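Local coordinates for protein bifunctional endo-1,4-beta-xylanase A (Neocallimastix patriciarum, PDB 2VG9) that hydrolyses the beta-1,4-xylosidic bonds within xylan chains as a family 11 glycoside hydrolase, here in a loop-swap variant of the fungal enzyme, at residues S63-K66 and A67-D71; H171-V174 and S175-F178. All blocks are in the same frame, centred on the assembly; numbering follows the deposited sequence.

Contact 1: residues S63-K66 and A67-D71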
loop_
_atom_site.group_PDB
_atom_site.type_symbol
_atom_site.label_atom_id
_atom_site.label_comp_id
_atom_site.label_asym_id
_atom_site.label_seq_id
_atom_site.Cartn_x
_atom_site.Cartn_y
_atom_site.Cartn_z
ATOM N N SER A 63 -10.913 -10.141 6.395
ATOM C CA SER A 63 -11.892 -10.208 5.297
ATOM C C SER A 63 -13.307 -10.578 5.809
ATOM O O SER A 63 -13.988 -11.465 5.258
ATOM C CB SER A 63 -11.439 -11.203 4.232
ATOM O OG SER A 63 -10.173 -10.866 3.673
ATOM N N GLN A 64 -13.741 -9.883 6.853
ATOM C CA GLN A 64 -14.896 -10.304 7.625
ATOM C C GLN A 64 -16.118 -9.540 7.173
ATOM O O GLN A 64 -17.233 -10.062 7.162
ATOM C CB GLN A 64 -14.647 -10.076 9.139
ATOM C CG GLN A 64 -13.721 -11.118 9.744
ATOM C CD GLN A 64 -13.334 -10.858 11.210
ATOM O OE1 GLN A 64 -12.628 -11.679 11.824
ATOM N NE2 GLN A 64 -13.806 -9.735 11.787
ATOM N N LYS A 65 -15.909 -8.285 6.811
ATOM C CA LYS A 65 -17.024 -7.465 6.458
ATOM C C LYS A 65 -16.658 -6.385 5.472
ATOM O O LYS A 65 -15.456 -6.050 5.296
ATOM C CB LYS A 65 -17.732 -6.909 7.701
ATOM C CG LYS A 65 -17.037 -5.818 8.488
ATOM C CD LYS A 65 -17.995 -5.315 9.564
ATOM C CE LYS A 65 -17.331 -4.374 10.542
ATOM N NZ LYS A 65 -18.234 -3.853 11.631
ATOM N N LYS A 66 -17.709 -5.883 4.819
ATOM C CA LYS A 66 -17.592 -4.876 3.768
ATOM C C LYS A 66 -16.742 -3.737 4.331
ATOM O O LYS A 66 -16.987 -3.268 5.436
ATOM C CB LYS A 66 -18.970 -4.388 3.365
ATOM C CG LYS A 66 -19.036 -3.550 2.084
ATOM C CD LYS A 66 -20.483 -3.121 1.854
ATOM C CE LYS A 66 -20.714 -2.774 0.428
ATOM N NZ LYS A 66 -21.831 -1.802 0.271
ATOM N N ALA A 67 -15.754 -3.301 3.556
ATOM C CA ALA A 67 -14.804 -2.285 4.020
ATOM C C ALA A 67 -15.491 -1.030 4.518
ATOM O O ALA A 67 -15.005 -0.371 5.457
ATOM C CB ALA A 67 -13.772 -1.967 2.928
ATOM N N THR A 68 -16.644 -0.695 3.922
ATOM C CA THR A 68 -17.333 0.532 4.318
ATOM C C THR A 68 -18.267 0.348 5.533
ATOM O O THR A 68 -18.808 1.351 6.031
ATOM C CB THR A 68 -18.156 1.129 3.153
ATOM O OG1 THR A 68 -18.879 0.070 2.511
ATOM C CG2 THR A 68 -17.236 1.815 2.123
ATOM N N ASP A 69 -18.476 -0.900 5.981
ATOM C CA ASP A 69 -19.181 -1.150 7.266
ATOM C C ASP A 69 -18.422 -0.672 8.492
ATOM O O ASP A 69 -19.022 -0.382 9.512
ATOM C CB ASP A 69 -19.444 -2.630 7.483
ATOM C CG ASP A 69 -20.540 -3.131 6.613
ATOM O OD1 ASP A 69 -21.020 -2.287 5.798
ATOM O OD2 ASP A 69 -20.832 -4.337 6.674
ATOM N N TYR A 70 -17.101 -0.655 8.433
ATOM C CA TYR A 70 -16.342 -0.095 9.565
ATOM C C TYR A 70 -16.643 1.408 9.663
ATOM O O TYR A 70 -16.468 2.159 8.673
ATOM C CB TYR A 70 -14.858 -0.353 9.362
ATOM C CG TYR A 70 -14.504 -1.811 9.358
ATOM C CD1 TYR A 70 -14.157 -2.467 10.551
ATOM C CD2 TYR A 70 -14.500 -2.545 8.165
ATOM C CE1 TYR A 70 -13.809 -3.833 10.550
ATOM C CE2 TYR A 70 -14.177 -3.906 8.160
ATOM C CZ TYR A 70 -13.833 -4.532 9.350
ATOM O OH TYR A 70 -13.514 -5.852 9.324
ATOM N N ASP A 71 -17.100 1.842 10.838
ATOM C CA ASP A 71 -17.532 3.233 11.045
ATOM C C ASP A 71 -16.406 4.221 10.835
ATOM O O ASP A 71 -16.596 5.257 10.191
ATOM C CB ASP A 71 -18.138 3.422 12.435
ATOM C CG ASP A 71 -19.589 2.923 12.519
ATOM O OD1 ASP A 71 -20.270 2.806 11.470
ATOM O OD2 ASP A 71 -20.043 2.648 13.646
HETATM O O HOH W 1 -13.074 -7.408 7.125
HETATM O O HOH W 2 -20.356 -7.142 5.272
HETATM O O HOH W 3 -20.708 1.486 0.643
#

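Contact 2: residues H171-V174 and S175-F178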
loop_
_atom_site.group_PDB
_atom_site.type_symbol
_atom_site.label_atom_id
_atom_site.label_comp_id
_atom_site.label_asym_id
_atom_site.label_seq_id
_atom_site.Cartn_x
_atom_site.Cartn_y
_atom_site.Cartn_z
ATOM N N HIS A 171 -2.188 12.360 9.320
ATOM C CA HIS A 171 -3.357 11.538 9.602
ATOM C C HIS A 171 -4.110 11.215 8.314
ATOM O O HIS A 171 -4.307 12.100 7.480
ATOM C CB HIS A 171 -4.309 12.298 10.509
ATOM C CG HIS A 171 -5.589 11.563 10.738
ATOM N ND1 HIS A 171 -6.712 11.771 9.962
ATOM C CD2 HIS A 171 -5.892 10.552 11.586
ATOM C CE1 HIS A 171 -7.672 10.950 10.361
ATOM N NE2 HIS A 171 -7.195 10.196 11.333
ATOM N N ILE A 172 -4.493 9.952 8.143
ATOM C CA ILE A 172 -5.366 9.550 7.038
ATOM C C ILE A 172 -6.633 8.896 7.599
ATOM O O ILE A 172 -6.572 7.903 8.341
ATOM C CB ILE A 172 -4.660 8.559 6.066
ATOM C CG1 ILE A 172 -3.351 9.189 5.500
ATOM C CG2 ILE A 172 -5.661 8.011 4.965
ATOM C CD1 ILE A 172 -2.446 8.208 4.806
ATOM N N THR A 173 -7.774 9.473 7.239
ATOM C CA THR A 173 -9.061 8.844 7.479
ATOM C C THR A 173 -9.338 7.858 6.350
ATOM O O THR A 173 -10.061 8.156 5.378
ATOM C CB THR A 173 -10.199 9.872 7.640
ATOM O OG1 THR A 173 -9.735 10.961 8.456
ATOM C CG2 THR A 173 -11.470 9.197 8.245
ATOM N N VAL A 174 -8.753 6.673 6.504
ATOM C CA VAL A 174 -8.834 5.605 5.524
ATOM C C VAL A 174 -10.314 5.325 5.152
ATOM O O VAL A 174 -10.644 5.153 3.970
ATOM C CB VAL A 174 -8.134 4.321 6.067
ATOM C CG1 VAL A 174 -8.360 3.134 5.147
ATOM C CG2 VAL A 174 -6.592 4.575 6.258
ATOM N N SER A 175 -11.208 5.334 6.144
ATOM C CA SER A 175 -12.634 5.079 5.879
ATOM C C SER A 175 -13.285 6.131 4.960
ATOM O O SER A 175 -14.267 5.823 4.291
ATOM C CB SER A 175 -13.417 4.967 7.214
ATOM O OG SER A 175 -13.045 5.989 8.141
ATOM N N ASP A 176 -12.755 7.363 4.937
ATOM C CA ASP A 176 -13.254 8.445 4.055
ATOM C C ASP A 176 -12.884 8.195 2.563
ATOM O O ASP A 176 -13.666 8.497 1.673
ATOM C CB ASP A 176 -12.720 9.818 4.501
ATOM C CG ASP A 176 -13.542 10.451 5.603
ATOM O OD1 ASP A 176 -14.492 9.793 6.101
ATOM O OD2 ASP A 176 -13.212 11.614 5.971
ATOM N N HIS A 177 -11.691 7.640 2.314
ATOM C CA HIS A 177 -11.283 7.180 0.989
ATOM C C HIS A 177 -12.203 6.068 0.535
ATOM O O HIS A 177 -12.695 6.109 -0.589
ATOM C CB HIS A 177 -9.821 6.726 0.982
ATOM C CG HIS A 177 -8.850 7.866 1.103
ATOM N ND1 HIS A 177 -8.437 8.374 2.322
ATOM C CD2 HIS A 177 -8.261 8.633 0.161
ATOM C CE1 HIS A 177 -7.609 9.387 2.119
ATOM N NE2 HIS A 177 -7.496 9.568 0.821
ATOM N N PHE A 178 -12.479 5.094 1.411
ATOM C CA PHE A 178 -13.414 4.000 1.020
ATOM C C PHE A 178 -14.784 4.578 0.636
ATOM O O PHE A 178 -15.392 4.126 -0.349
ATOM C CB PHE A 178 -13.586 2.934 2.123
ATOM C CG PHE A 178 -12.302 2.218 2.531
ATOM C CD1 PHE A 178 -11.136 2.316 1.756
ATOM C CD2 PHE A 178 -12.284 1.410 3.683
ATOM C CE1 PHE A 178 -9.944 1.640 2.143
ATOM C CE2 PHE A 178 -11.123 0.730 4.066
ATOM C CZ PHE A 178 -9.963 0.825 3.280
#

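Contact 1: residues S63-K66 and A67-D71
Lys65 lays its side chain across one face of the Tyr70 ring, a cation-pi and CH-pi arrangement in one. Its CE stands 3.6 Å from the Tyr70 ring centroid, close above the centre, while NZ lies farther out over the same face, 4.7 Å from that centroid and 21° off the normal. With chi1 at 73°, Lys65 CG sits between its own backbone N and carbonyl carbon, and the extended chain beyond it is carried over the ring; CG rests 3.5 Å from Tyr70 CE2.

Lys66 to Asp69 form a type I beta turn in the loop joining strands 52-60 and 73-86 of the jelly roll. Its one direct hydrogen bond runs from Asp69 N to Lys66 O (2.8 Å).

Waters bridge further polar groups: one accepts from Gln64 N and bonds Tyr70 OH at 2.7 Å, tying the phenol end to the start of the bend; another accepts from Lys66 N and donates to Asp69 OD2. With an alanine in place of Tyr70, Lys65 is likely to lose the face it lies on, and the water at Gln64 N one of its partners. Phe61 meets the Tyr70 ring edge-to-face.

Contact 2: residues H171-V174 and S175-F178
Thr173 O takes the Asp176 backbone N-H at 2.8 Å, and its second donor, His177 ND1, makes a weak bond at 3.5 Å from that oxygen. One turn of helix is thereby fastened to the end of a strand. Val174 O accepts from Phe178 N at 3.1 Å, a bond of the regular helical pattern; the same oxygen lies over one face of the Phe178 ring, offset toward its rim.

Among the apolar groups, Val174 and Phe178 run side by side, with CG1 of Val174 meeting CZ of Phe178 at 3.4 Å. That branch is anti to the backbone N (chi1 172°), which brings it to the far end of the ring. The methyl CG2 of Thr173 packs against the Asp176 carboxylate, 3.6 Å from its CG, and Ile172 CG2 touches His177 CE1 at 3.7 Å.

Farther out, Asp133 OD1 binds Thr173 OG1, and Ser175 OG is bonded to Ile73 N. Phe99 and Tyr112 meet the Phe178 ring edge-to-face, as Tyr137 does that of His177. Strand 169-173 borders a family 11 jelly-roll sheet, and an inverse gamma turn centred on Thr173, with a weak 3.1 Å bond from Val174 N to Ile172 O, bends the chain into helix 174-182. Thr173 is the N-cap, but its side chain makes no capping bond; the Asp176 N-H, which such a side chain could accept, is met by the Thr173 carbonyl instead.

Contact 1 lies at the surface and contact 2 is buried, yet each is a short-range turn in which a backbone carbonyl accepts the N-H three residues on. At the surface, residues 63-71 rely on long charged chains, a single aromatic face and bridging waters; in residues 171-178 backbone bonds and the hydroxyls of Thr173 and Ser175 find protein partners, beside apolar packing such as Val174 on Phe178. The two also touch: Phe178 of contact 2 packs against Ala67 and Thr68 of contact 1, Ala67 O approaching Phe178 CD2 at 3.7 Å. Both reach strand 190-200 as well, since Leu191 meets Ala67 and Tyr70 from one contact and Phe178 from the other.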